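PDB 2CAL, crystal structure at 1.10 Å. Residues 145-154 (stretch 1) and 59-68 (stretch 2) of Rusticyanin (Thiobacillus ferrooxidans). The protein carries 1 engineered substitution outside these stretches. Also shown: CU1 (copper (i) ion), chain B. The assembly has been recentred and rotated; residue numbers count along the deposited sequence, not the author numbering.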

# COMPACT_ATOMS: atom_id res chain seq x y z
N THR A 145 8.81 -0.92 12.93
CA THR A 145 9.73 -1.98 12.54
C THR A 145 9.83 -2.12 11.03
O THR A 145 10.31 -3.13 10.53
CB THR A 145 9.40 -3.32 13.21
OG1 THR A 145 8.06 -3.73 12.94
CG2 THR A 145 9.47 -3.19 14.72
N GLY A 146 9.39 -1.08 10.29
CA GLY A 146 9.77 -0.93 8.89
C GLY A 146 8.63 -1.05 7.91
O GLY A 146 8.90 -1.03 6.69
N MET A 147 7.37 -1.18 8.35
CA MET A 147 6.28 -1.36 7.41
C MET A 147 5.71 -0.02 6.91
O MET A 147 4.66 0.50 7.32
CB MET A 147 5.17 -2.21 8.00
CG MET A 147 4.18 -2.69 6.94
SD MET A 147 3.05 -3.97 7.53
CE MET A 147 2.14 -4.35 5.99
N PHE A 148 6.49 0.56 5.98
CA PHE A 148 6.16 1.86 5.38
C PHE A 148 7.04 2.03 4.15
O PHE A 148 8.12 1.45 4.07
CB PHE A 148 6.36 3.06 6.37
CG PHE A 148 7.80 3.34 6.73
CD1 PHE A 148 8.35 2.70 7.86
CD2 PHE A 148 8.63 4.17 6.00
CE1 PHE A 148 9.66 2.92 8.20
CE2 PHE A 148 9.94 4.42 6.36
CZ PHE A 148 10.45 3.77 7.45
N GLY A 149 6.58 2.93 3.27
CA GLY A 149 7.43 3.39 2.16
C GLY A 149 7.07 4.82 1.79
O GLY A 149 6.16 5.45 2.41
N LYS A 150 7.76 5.37 0.82
CA LYS A 150 7.76 6.78 0.44
C LYS A 150 7.07 6.94 -0.92
O LYS A 150 7.23 6.06 -1.80
CB LYS A 150 9.15 7.36 0.39
CG LYS A 150 9.19 8.89 0.12
CD LYS A 150 10.53 9.46 0.44
CE LYS A 150 11.36 10.04 -0.63
N ILE A 151 6.34 8.03 -1.10
CA ILE A 151 5.72 8.44 -2.35
C ILE A 151 6.16 9.86 -2.69
O ILE A 151 6.05 10.76 -1.83
CB ILE A 151 4.18 8.36 -2.30
CG1 ILE A 151 3.68 7.00 -1.79
CG2 ILE A 151 3.55 8.76 -3.64
CD1 ILE A 151 2.22 6.94 -1.49
N VAL A 152 6.59 10.09 -3.91
CA VAL A 152 6.95 11.42 -4.39
C VAL A 152 6.03 11.78 -5.54
O VAL A 152 6.04 11.06 -6.55
CB VAL A 152 8.44 11.50 -4.75
CG1 VAL A 152 8.81 12.89 -5.28
CG2 VAL A 152 9.34 11.14 -3.58
N VAL A 153 5.25 12.81 -5.39
CA VAL A 153 4.34 13.33 -6.41
C VAL A 153 4.93 14.64 -6.95
O VAL A 153 5.11 15.60 -6.18
CB VAL A 153 2.92 13.59 -5.86
CG1 VAL A 153 1.98 14.11 -6.94
CG2 VAL A 153 2.37 12.32 -5.18
N LYS A 154 5.28 14.71 -8.21
CA LYS A 154 5.87 15.96 -8.69
C LYS A 154 5.79 16.06 -10.20
O LYS A 154 5.32 15.10 -10.82
CB LYS A 154 7.34 16.05 -8.30
CG LYS A 154 8.16 15.02 -9.04
CD LYS A 154 9.62 14.95 -8.61
CE LYS A 154 10.27 13.73 -9.28
OXT LYS A 154 6.23 17.14 -10.67
CU CU1 B . 0.99 -3.96 8.95
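Stretch 2 (59-68) KNPTLEIPAG

How does stretch 2 run relative to stretch 1? Its strand, Thr 62 to Ile 65, lies beside the strand Phe 148 to Val 153 in parallel register, the two N-to-C directions differing by 17° (signed crossing angle -17°) and the axes approaching to 4.6 Å. The strand residues have extended backbones, with phi/psi of -94/125 at Leu 63 and -118/134 at Ile 65. Ile 151 pairs with Leu 63 (CA to CA 4.6 Å), Val 152 with Glu 64 (CA to CA 5.0 Å) and Val 153 with Ile 65 (CA to CA 4.8 Å). Before the strand, Asn 60 takes up phi/psi of 41/47, and Pro 61 then leads into the extended run; beyond it, Pro 66 and Ala 67 keep the chain close to the C-terminus.

What holds the two backbones together? A ladder of hydrogen bonds alternates in direction, as parallel pairing requires. Leu 63 N donates to Lys 150 O (2.9 Å), and Leu 63 O accepts from Val 152 N (2.8 Å); Ile 65 N then donates to Val 152 O (2.9 Å), nearly straight at 178°, while Ile 65 O accepts from Lys 154 N (3.2 Å). Ala 67 N closes the series on Lys 154 O at 2.8 Å, so the pairing reaches the last residue of the chain. Leu 63 and Ile 65 thus each use both backbone polar groups, whereas Glu 64, between them, makes no such bond to stretch 1. CA-H...O contacts accompany the ladder, among them Thr 62 CA to Lys 150 O and Val 153 CA to Ile 65 O, both 3.2 Å.

Where do the apolar side chains meet? Ile 151, Val 153, Leu 63 and Ile 65 all point to the same, buried face of the sheet. There Ile 151 CG1 lies 4.1 Å from Leu 63 CD1, and Ile 151 CG2 lies 3.8 Å from Ile 65 CD1, so the one isoleucine touches both neighbours. Val 153 continues the packing, its CG2 4.3 Å from Ile 65 CB and its CG1 4.3 Å from Ala 67 CB.

What occupies the other face, and how does the contact begin? Val 152 and Glu 64 share that face. The glutamate's chi1 and chi2 are both m, and its end comes nearer to stretch 1, Glu 64 OE1 lying 3.5 Å from both Val 152 CB and Lys 154 CE. Water 2 lies 2.7 Å from Glu 64 OE1 and 2.9 Å from Val 152 O, close to both. Nearer the start, water 1 joins the two stretches by accepting from Lys 150 N (3.0 Å) and donating to Asn 60 O (2.8 Å). Asn 60 points toward stretch 1 and places ND2 3.0 Å from Gly 146 O. The next residue, Met 147, instead turns away from stretch 2, and its SD binds the copper ion CU1 at 2.5 Å.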

# COMPACT_ATOMS: atom_id res chain seq x y z
N LYS A 59 10.05 -4.60 -2.26
CA LYS A 59 9.81 -4.34 -0.84
C LYS A 59 9.88 -2.84 -0.55
O LYS A 59 10.92 -2.19 -0.73
CB LYS A 59 10.84 -5.08 0.03
CG LYS A 59 10.67 -4.92 1.54
CD LYS A 59 11.82 -5.45 2.39
CE LYS A 59 12.86 -4.36 2.61
NZ LYS A 59 12.95 -3.93 4.03
N ASN A 60 8.78 -2.30 -0.03
CA ASN A 60 8.66 -0.88 0.37
C ASN A 60 9.30 0.08 -0.61
O ASN A 60 10.05 1.00 -0.21
CB ASN A 60 9.24 -0.70 1.77
CG ASN A 60 8.58 -1.49 2.85
OD1 ASN A 60 7.35 -1.77 2.81
ND2 ASN A 60 9.33 -1.90 3.86
N PRO A 61 9.06 -0.04 -1.91
CA PRO A 61 9.74 0.83 -2.85
C PRO A 61 9.22 2.24 -2.76
O PRO A 61 8.09 2.54 -2.33
CB PRO A 61 9.41 0.19 -4.20
CG PRO A 61 8.03 -0.36 -3.97
CD PRO A 61 8.10 -0.94 -2.57
N THR A 62 10.04 3.17 -3.22
CA THR A 62 9.57 4.55 -3.36
C THR A 62 8.77 4.68 -4.65
O THR A 62 9.19 4.25 -5.73
CB THR A 62 10.76 5.51 -3.36
OG1 THR A 62 11.40 5.39 -2.07
CG2 THR A 62 10.34 6.95 -3.60
N LEU A 63 7.54 5.20 -4.54
CA LEU A 63 6.67 5.39 -5.70
C LEU A 63 6.80 6.78 -6.28
O LEU A 63 6.58 7.75 -5.52
CB LEU A 63 5.22 5.11 -5.33
CG LEU A 63 4.94 3.87 -4.46
CD1 LEU A 63 3.43 3.71 -4.25
CD2 LEU A 63 5.54 2.63 -5.10
N GLU A 64 7.09 6.89 -7.54
CA GLU A 64 7.22 8.20 -8.23
C GLU A 64 5.98 8.39 -9.07
O GLU A 64 5.71 7.64 -10.05
CB GLU A 64 8.49 8.22 -9.06
CG GLU A 64 9.74 8.13 -8.21
CD GLU A 64 10.21 9.42 -7.56
OE1 GLU A 64 9.71 10.54 -7.88
OE2 GLU A 64 11.14 9.35 -6.72
N ILE A 65 5.14 9.34 -8.73
CA ILE A 65 3.84 9.60 -9.33
C ILE A 65 3.78 10.98 -9.96
O ILE A 65 4.22 11.93 -9.32
CB ILE A 65 2.71 9.40 -8.28
CG1 ILE A 65 2.68 7.90 -7.88
CG2 ILE A 65 1.35 9.92 -8.72
CD1 ILE A 65 1.72 7.68 -6.73
N PRO A 66 3.27 11.14 -11.16
CA PRO A 66 3.24 12.49 -11.77
C PRO A 66 2.16 13.32 -11.09
O PRO A 66 1.04 12.90 -10.86
CB PRO A 66 2.87 12.27 -13.23
CG PRO A 66 2.61 10.83 -13.40
CD PRO A 66 2.71 10.14 -12.08
N ALA A 67 2.53 14.58 -10.82
CA ALA A 67 1.54 15.55 -10.36
C ALA A 67 0.39 15.64 -11.33
O ALA A 67 0.52 15.63 -12.55
CB ALA A 67 2.23 16.89 -10.16
N GLY A 68 -0.82 15.71 -10.80
CA GLY A 68 -2.04 15.76 -11.55
C GLY A 68 -2.64 14.41 -11.94
O GLY A 68 -3.81 14.41 -12.39
O HOH W 1 10.24 3.82 0.01
O HOH W 2 7.47 11.68 -8.96